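Pantothenate synthetase (Francisella tularensis subsp. tularensis, PDB 3N8H) probably condenses pantoate with beta-alanine to make pantothenate, spending ATP by way of a pantoyl-adenylate intermediate. Local coordinates at residues Ile115-Ser123 / Gln232-Phe242. Numbering follows the deposited sequence.
Sequences IANILEGKS and QYIQKLNNRIF
Gln232 reaches Ser123 through a water, which donates to the backbone O of Ser123 and to Gln232 OE1, 2.8 Å from each. Arg251 hydrogen-bonds through NE to Gln232 OE1 and through NH2 to Ser123 OG, so one arginine, on strand 250-257, serves both side chains. Gln232 and Tyr233 together face Ala244 in a classic beta bulge. With CG of Tyr233 between its backbone N and carbonyl carbon (chi1 63°), the ring stands up from the strand against the start of helix 120-123. Leu119, the N-cap residue, lays its CA over one face of the Tyr233 ring, 4.1 Å from the centroid, while its CD2 lies 3.3 Å from Tyr233 CE2. Tyrosine suits this place because a flat apolar ring can lie against Leu119 while Tyr233 OH, at its far end, donates to Glu120 OE1 over 2.6 Å, meeting the oxygen on its anti side, 20° out of the carboxylate plane. Glu120 OE2 forms a salt bridge with Arg251, so the buried carboxylate is gripped at both oxygens; the Glu120 side chain lies about 7 Å from the bound proline.

The strands 230-237 and 240-247 form a beta hairpin, closed by a type II' turn from Leu237 to Arg240, in the three-stranded antiparallel sheet of the C-terminal part; the contact sets this sheet against the short helices that follow strand 107-111. Gln235, pointing the same way as Tyr233, offers its aliphatic CB to Leu119 CD2 at 3.9 Å. Leu237, the next on that side, gives branched apolar bulk to Ile115 and Ile118, its CD1 lying 4.3 Å from Ile115 CD1. Across the hairpin, Phe242 pairs its backbone with Gln235 and turns one ring face to Leu119 CD1, 4.1 Å from the Phe242 centroid.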
ATOM      1  N   ILE A 115     -12.340  -3.694 -12.484  1.00 37.10           N
ATOM      2  CA  ILE A 115     -11.488  -3.088 -13.501  1.00 43.48           C
ATOM      3  C   ILE A 115     -10.102  -3.731 -13.552  1.00 40.36           C
ATOM      4  O   ILE A 115      -9.431  -3.682 -14.569  1.00 45.14           O
ATOM      5  CB  ILE A 115     -11.355  -1.571 -13.302  1.00 46.91           C
ATOM      6  CG1 ILE A 115     -10.772  -0.923 -14.562  1.00 52.23           C
ATOM      7  CG2 ILE A 115     -10.493  -1.259 -12.076  1.00 47.42           C
ATOM      8  CD1 ILE A 115     -11.521  -1.276 -15.834  1.00 49.81           C
ATOM      9  N   ALA A 116      -9.675  -4.345 -12.459  1.00 38.15           N
ATOM     10  CA  ALA A 116      -8.347  -4.955 -12.421  1.00 37.81           C
ATOM     11  C   ALA A 116      -8.354  -6.379 -12.942  1.00 35.87           C
ATOM     12  O   ALA A 116      -7.294  -6.949 -13.191  1.00 38.21           O
ATOM     13  CB  ALA A 116      -7.794  -4.932 -11.017  1.00 35.31           C
ATOM     14  N   ASN A 117      -9.556  -6.945 -13.082  1.00 36.65           N
ATOM     15  CA  ASN A 117      -9.734  -8.350 -13.405  1.00 32.29           C
ATOM     16  C   ASN A 117      -9.996  -8.616 -14.878  1.00 37.31           C
ATOM     17  O   ASN A 117     -10.095  -9.774 -15.293  1.00 41.19           O
ATOM     18  CB  ASN A 117     -10.910  -8.930 -12.616  1.00 36.86           C
ATOM     19  CG  ASN A 117     -10.602  -9.110 -11.157  1.00 44.20           C
ATOM     20  OD1 ASN A 117      -9.444  -9.245 -10.764  1.00 49.64           O
ATOM     21  ND2 ASN A 117     -11.641  -9.126 -10.337  1.00 48.05           N
ATOM     22  N   ILE A 118     -10.130  -7.553 -15.655  1.00 35.32           N
ATOM     23  CA  ILE A 118     -10.427  -7.678 -17.081  1.00 36.39           C
ATOM     24  C   ILE A 118      -9.316  -7.092 -17.941  1.00 38.02           C
ATOM     25  O   ILE A 118      -8.385  -6.458 -17.422  1.00 38.17           O
ATOM     26  CB  ILE A 118     -11.747  -6.967 -17.428  1.00 39.65           C
ATOM     27  CG1 ILE A 118     -11.692  -5.499 -16.975  1.00 40.69           C
ATOM     28  CG2 ILE A 118     -12.964  -7.727 -16.791  1.00 37.70           C
ATOM     29  CD1 ILE A 118     -12.805  -4.605 -17.531  1.00 42.19           C
ATOM     30  N   LEU A 119      -9.420  -7.320 -19.255  1.00 36.61           N
ATOM     31  CA  LEU A 119      -8.518  -6.715 -20.219  1.00 34.59           C
ATOM     32  C   LEU A 119      -7.072  -6.874 -19.780  1.00 31.83           C
ATOM     33  O   LEU A 119      -6.592  -7.992 -19.597  1.00 34.46           O
ATOM     34  CB  LEU A 119      -8.883  -5.235 -20.400  1.00 35.30           C
ATOM     35  CG  LEU A 119     -10.329  -5.042 -20.893  1.00 43.28           C
ATOM     36  CD1 LEU A 119     -10.827  -3.587 -20.776  1.00 47.46           C
ATOM     37  CD2 LEU A 119     -10.474  -5.560 -22.323  1.00 36.75           C
ATOM     38  N   GLU A 120      -6.374  -5.758 -19.590  1.00 28.91           N
ATOM     39  CA  GLU A 120      -4.961  -5.839 -19.265  1.00 34.72           C
ATOM     40  C   GLU A 120      -4.681  -6.647 -17.968  1.00 43.23           C
ATOM     41  O   GLU A 120      -3.729  -7.453 -17.878  1.00 30.77           O
ATOM     42  CB  GLU A 120      -4.412  -4.434 -19.206  1.00 35.71           C
ATOM     43  CG  GLU A 120      -2.982  -4.299 -19.607  1.00 56.89           C
ATOM     44  CD  GLU A 120      -2.661  -4.682 -21.051  1.00 39.57           C
ATOM     45  OE1 GLU A 120      -3.527  -5.085 -21.878  1.00 33.68           O
ATOM     46  OE2 GLU A 120      -1.474  -4.564 -21.338  1.00 39.22           O
ATOM     47  N   GLY A 121      -5.541  -6.485 -16.974  1.00 41.96           N
ATOM     48  CA  GLY A 121      -5.365  -7.211 -15.727  1.00 44.94           C
ATOM     49  C   GLY A 121      -5.406  -8.725 -15.889  1.00 45.58           C
ATOM     50  O   GLY A 121      -4.691  -9.467 -15.207  1.00 40.02           O
ATOM     51  N   LYS A 122      -6.245  -9.194 -16.800  1.00 40.21           N
ATOM     52  CA  LYS A 122      -6.419 -10.632 -17.003  1.00 44.85           C
ATOM     53  C   LYS A 122      -5.303 -11.143 -17.907  1.00 40.74           C
ATOM     54  O   LYS A 122      -4.757 -12.237 -17.722  1.00 33.60           O
ATOM     55  CB  LYS A 122      -7.784 -10.908 -17.651  1.00 47.59           C
ATOM     56  CG  LYS A 122      -8.067 -12.373 -17.883  1.00 54.12           C
ATOM     57  CD  LYS A 122      -9.418 -12.570 -18.547  1.00 58.78           C
ATOM     58  CE  LYS A 122     -10.363 -13.322 -17.629  1.00 66.57           C
ATOM     59  NZ  LYS A 122     -11.608 -13.742 -18.324  1.00 70.32           N
ATOM     60  N   SER A 123      -4.987 -10.311 -18.892  1.00 43.52           N
ATOM     61  CA  SER A 123      -3.956 -10.571 -19.880  1.00 45.56           C
ATOM     62  C   SER A 123      -2.568 -10.557 -19.225  1.00 40.82           C
ATOM     63  O   SER A 123      -1.677 -11.311 -19.621  1.00 40.02           O
ATOM     64  CB  SER A 123      -4.054  -9.508 -20.983  1.00 42.13           C
ATOM     65  OG  SER A 123      -3.426  -9.917 -22.168  1.00 48.09           O
ATOM     66  N   GLN A 232      -4.540 -10.289 -28.957  1.00 39.27           N
ATOM     67  CA  GLN A 232      -4.765 -10.796 -27.598  1.00 38.12           C
ATOM     68  C   GLN A 232      -6.231 -10.662 -27.196  1.00 38.63           C
ATOM     69  O   GLN A 232      -6.881 -11.636 -26.780  1.00 38.05           O
ATOM     70  CB  GLN A 232      -3.882 -10.043 -26.591  1.00 44.27           C
ATOM     71  CG  GLN A 232      -2.399 -10.317 -26.724  1.00 51.70           C
ATOM     72  CD  GLN A 232      -1.883 -11.295 -25.670  1.00 55.01           C
ATOM     73  OE1 GLN A 232      -1.677 -10.917 -24.509  1.00 46.33           O
ATOM     74  NE2 GLN A 232      -1.661 -12.558 -26.074  1.00 47.23           N
ATOM     75  N   TYR A 233      -6.743  -9.439 -27.281  1.00 35.92           N
ATOM     76  CA  TYR A 233      -8.158  -9.211 -27.012  1.00 40.08           C
ATOM     77  C   TYR A 233      -8.604  -7.947 -27.706  1.00 36.62           C
ATOM     78  O   TYR A 233      -7.795  -7.070 -28.034  1.00 29.54           O
ATOM     79  CB  TYR A 233      -8.454  -9.143 -25.504  1.00 36.49           C
ATOM     80  CG  TYR A 233      -7.779  -7.996 -24.783  1.00 38.82           C
ATOM     81  CD1 TYR A 233      -6.592  -8.194 -24.070  1.00 34.90           C
ATOM     82  CD2 TYR A 233      -8.316  -6.715 -24.825  1.00 41.63           C
ATOM     83  CE1 TYR A 233      -5.967  -7.145 -23.414  1.00 32.27           C
ATOM     84  CE2 TYR A 233      -7.698  -5.663 -24.178  1.00 43.79           C
ATOM     85  CZ  TYR A 233      -6.526  -5.884 -23.470  1.00 36.91           C
ATOM     86  OH  TYR A 233      -5.916  -4.831 -22.820  1.00 37.30           O
ATOM     87  N   ILE A 234      -9.893  -7.888 -27.992  1.00 32.21           N
ATOM     88  CA  ILE A 234     -10.521  -6.642 -28.407  1.00 36.43           C
ATOM     89  C   ILE A 234     -11.907  -6.621 -27.775  1.00 43.70           C
ATOM     90  O   ILE A 234     -12.645  -7.617 -27.825  1.00 38.08           O
ATOM     91  CB  ILE A 234     -10.584  -6.469 -29.950  1.00 36.69           C
ATOM     92  CG1 ILE A 234     -11.057  -5.056 -30.323  1.00 35.36           C
ATOM     93  CG2 ILE A 234     -11.462  -7.561 -30.604  1.00 40.79           C
ATOM     94  CD1 ILE A 234     -10.774  -4.701 -31.794  1.00 37.22           C
ATOM     95  N   GLN A 235     -12.243  -5.507 -27.141  1.00 34.73           N
ATOM     96  CA  GLN A 235     -13.499  -5.422 -26.412  1.00 39.85           C
ATOM     97  C   GLN A 235     -14.043  -4.009 -26.381  1.00 43.29           C
ATOM     98  O   GLN A 235     -13.284  -3.023 -26.419  1.00 36.18           O
ATOM     99  CB  GLN A 235     -13.297  -5.891 -24.967  1.00 46.34           C
ATOM    100  CG  GLN A 235     -13.000  -7.369 -24.825  1.00 62.78           C
ATOM    101  CD  GLN A 235     -13.706  -7.997 -23.638  1.00 74.24           C
ATOM    102  OE1 GLN A 235     -14.299  -7.304 -22.803  1.00 74.83           O
ATOM    103  NE2 GLN A 235     -13.639  -9.316 -23.553  1.00 81.09           N
ATOM    104  N   LYS A 236     -15.362  -3.910 -26.307  1.00 36.89           N
ATOM    105  CA  LYS A 236     -16.008  -2.641 -25.994  1.00 43.11           C
ATOM    106  C   LYS A 236     -16.283  -2.569 -24.507  1.00 47.54           C
ATOM    107  O   LYS A 236     -16.960  -3.425 -23.953  1.00 46.69           O
ATOM    108  CB  LYS A 236     -17.322  -2.486 -26.752  1.00 42.03           C
ATOM    109  CG  LYS A 236     -17.182  -2.615 -28.252  1.00 46.46           C
ATOM    110  CD  LYS A 236     -18.534  -2.556 -28.939  1.00 53.90           C
ATOM    111  CE  LYS A 236     -18.432  -3.018 -30.373  1.00 46.89           C
ATOM    112  NZ  LYS A 236     -19.773  -2.986 -31.055  1.00 66.64           N
ATOM    113  N   LEU A 237     -15.732  -1.558 -23.857  1.00 48.75           N
ATOM    114  CA  LEU A 237     -16.070  -1.284 -22.468  1.00 57.61           C
ATOM    115  C   LEU A 237     -16.706   0.093 -22.454  1.00 56.23           C
ATOM    116  O   LEU A 237     -16.062   1.083 -22.813  1.00 50.94           O
ATOM    117  CB  LEU A 237     -14.826  -1.309 -21.579  1.00 57.37           C
ATOM    118  CG  LEU A 237     -14.940  -1.610 -20.073  1.00 62.43           C
ATOM    119  CD1 LEU A 237     -14.095  -0.626 -19.256  1.00 59.67           C
ATOM    120  CD2 LEU A 237     -16.382  -1.662 -19.563  1.00 59.20           C
ATOM    121  N   ASN A 238     -17.974   0.161 -22.062  1.00 62.88           N
ATOM    122  CA  ASN A 238     -18.702   1.419 -22.143  1.00 66.60           C
ATOM    123  C   ASN A 238     -18.762   1.892 -23.595  1.00 64.25           C
ATOM    124  O   ASN A 238     -19.283   1.179 -24.454  1.00 65.91           O
ATOM    125  CB  ASN A 238     -18.066   2.465 -21.229  1.00 69.65           C
ATOM    126  CG  ASN A 238     -18.405   2.233 -19.773  1.00 77.88           C
ATOM    127  OD1 ASN A 238     -19.503   2.567 -19.328  1.00 84.40           O
ATOM    128  ND2 ASN A 238     -17.476   1.638 -19.027  1.00 75.46           N
ATOM    129  N   ASN A 239     -18.232   3.074 -23.886  1.00 51.74           N
ATOM    130  CA  ASN A 239     -18.223   3.516 -25.278  1.00 55.59           C
ATOM    131  C   ASN A 239     -16.822   3.571 -25.884  1.00 55.03           C
ATOM    132  O   ASN A 239     -16.577   4.302 -26.848  1.00 49.24           O
ATOM    133  CB  ASN A 239     -18.966   4.847 -25.448  1.00 70.27           C
ATOM    134  CG  ASN A 239     -18.579   5.873 -24.401  1.00 86.34           C
ATOM    135  OD1 ASN A 239     -17.403   6.005 -24.047  1.00 89.12           O
ATOM    136  ND2 ASN A 239     -19.573   6.610 -23.897  1.00 91.81           N
ATOM    137  N   ARG A 240     -15.913   2.776 -25.326  1.00 46.22           N
ATOM    138  CA  ARG A 240     -14.547   2.710 -25.839  1.00 43.81           C
ATOM    139  C   ARG A 240     -14.260   1.327 -26.376  1.00 44.23           C
ATOM    140  O   ARG A 240     -14.863   0.341 -25.948  1.00 49.11           O
ATOM    141  CB  ARG A 240     -13.533   3.060 -24.741  1.00 39.97           C
ATOM    142  CG  ARG A 240     -13.827   4.393 -24.055  1.00 48.98           C
ATOM    143  CD  ARG A 240     -12.746   4.787 -23.068  1.00 53.90           C
ATOM    144  NE  ARG A 240     -11.530   5.192 -23.757  1.00 52.55           N
ATOM    145  CZ  ARG A 240     -11.282   6.426 -24.178  1.00 48.20           C
ATOM    146  NH1 ARG A 240     -12.155   7.407 -23.977  1.00 47.14           N
ATOM    147  NH2 ARG A 240     -10.153   6.682 -24.793  1.00 44.53           N
ATOM    148  N   ILE A 241     -13.353   1.265 -27.337  1.00 39.24           N
ATOM    149  CA  ILE A 241     -12.734   0.016 -27.736  1.00 29.64           C
ATOM    150  C   ILE A 241     -11.383  -0.128 -27.038  1.00 36.55           C
ATOM    151  O   ILE A 241     -10.559   0.801 -27.059  1.00 35.59           O
ATOM    152  CB  ILE A 241     -12.480  -0.015 -29.244  1.00 32.74           C
ATOM    153  CG1 ILE A 241     -13.781   0.182 -30.021  1.00 42.00           C
ATOM    154  CG2 ILE A 241     -11.790  -1.320 -29.643  1.00 30.93           C
ATOM    155  CD1 ILE A 241     -14.846  -0.884 -29.746  1.00 40.97           C
ATOM    156  N   PHE A 242     -11.170  -1.297 -26.436  1.00 30.83           N
ATOM    157  CA  PHE A 242      -9.894  -1.708 -25.860  1.00 37.38           C
ATOM    158  C   PHE A 242      -9.310  -2.889 -26.638  1.00 35.76           C
ATOM    159  O   PHE A 242     -10.009  -3.850 -26.943  1.00 31.68           O
ATOM    160  CB  PHE A 242     -10.086  -2.152 -24.409  1.00 35.56           C
ATOM    161  CG  PHE A 242     -10.403  -1.027 -23.471  1.00 39.74           C
ATOM    162  CD1 PHE A 242      -9.447  -0.560 -22.584  1.00 39.31           C
ATOM    163  CD2 PHE A 242     -11.649  -0.419 -23.504  1.00 35.60           C
ATOM    164  CE1 PHE A 242      -9.740   0.485 -21.726  1.00 44.94           C
ATOM    165  CE2 PHE A 242     -11.956   0.618 -22.644  1.00 42.43           C
ATOM    166  CZ  PHE A 242     -10.996   1.072 -21.756  1.00 46.73           C
TER
HETATM  167  O   HOH W   1      -0.378 -11.486 -22.112  1.00 49.68           O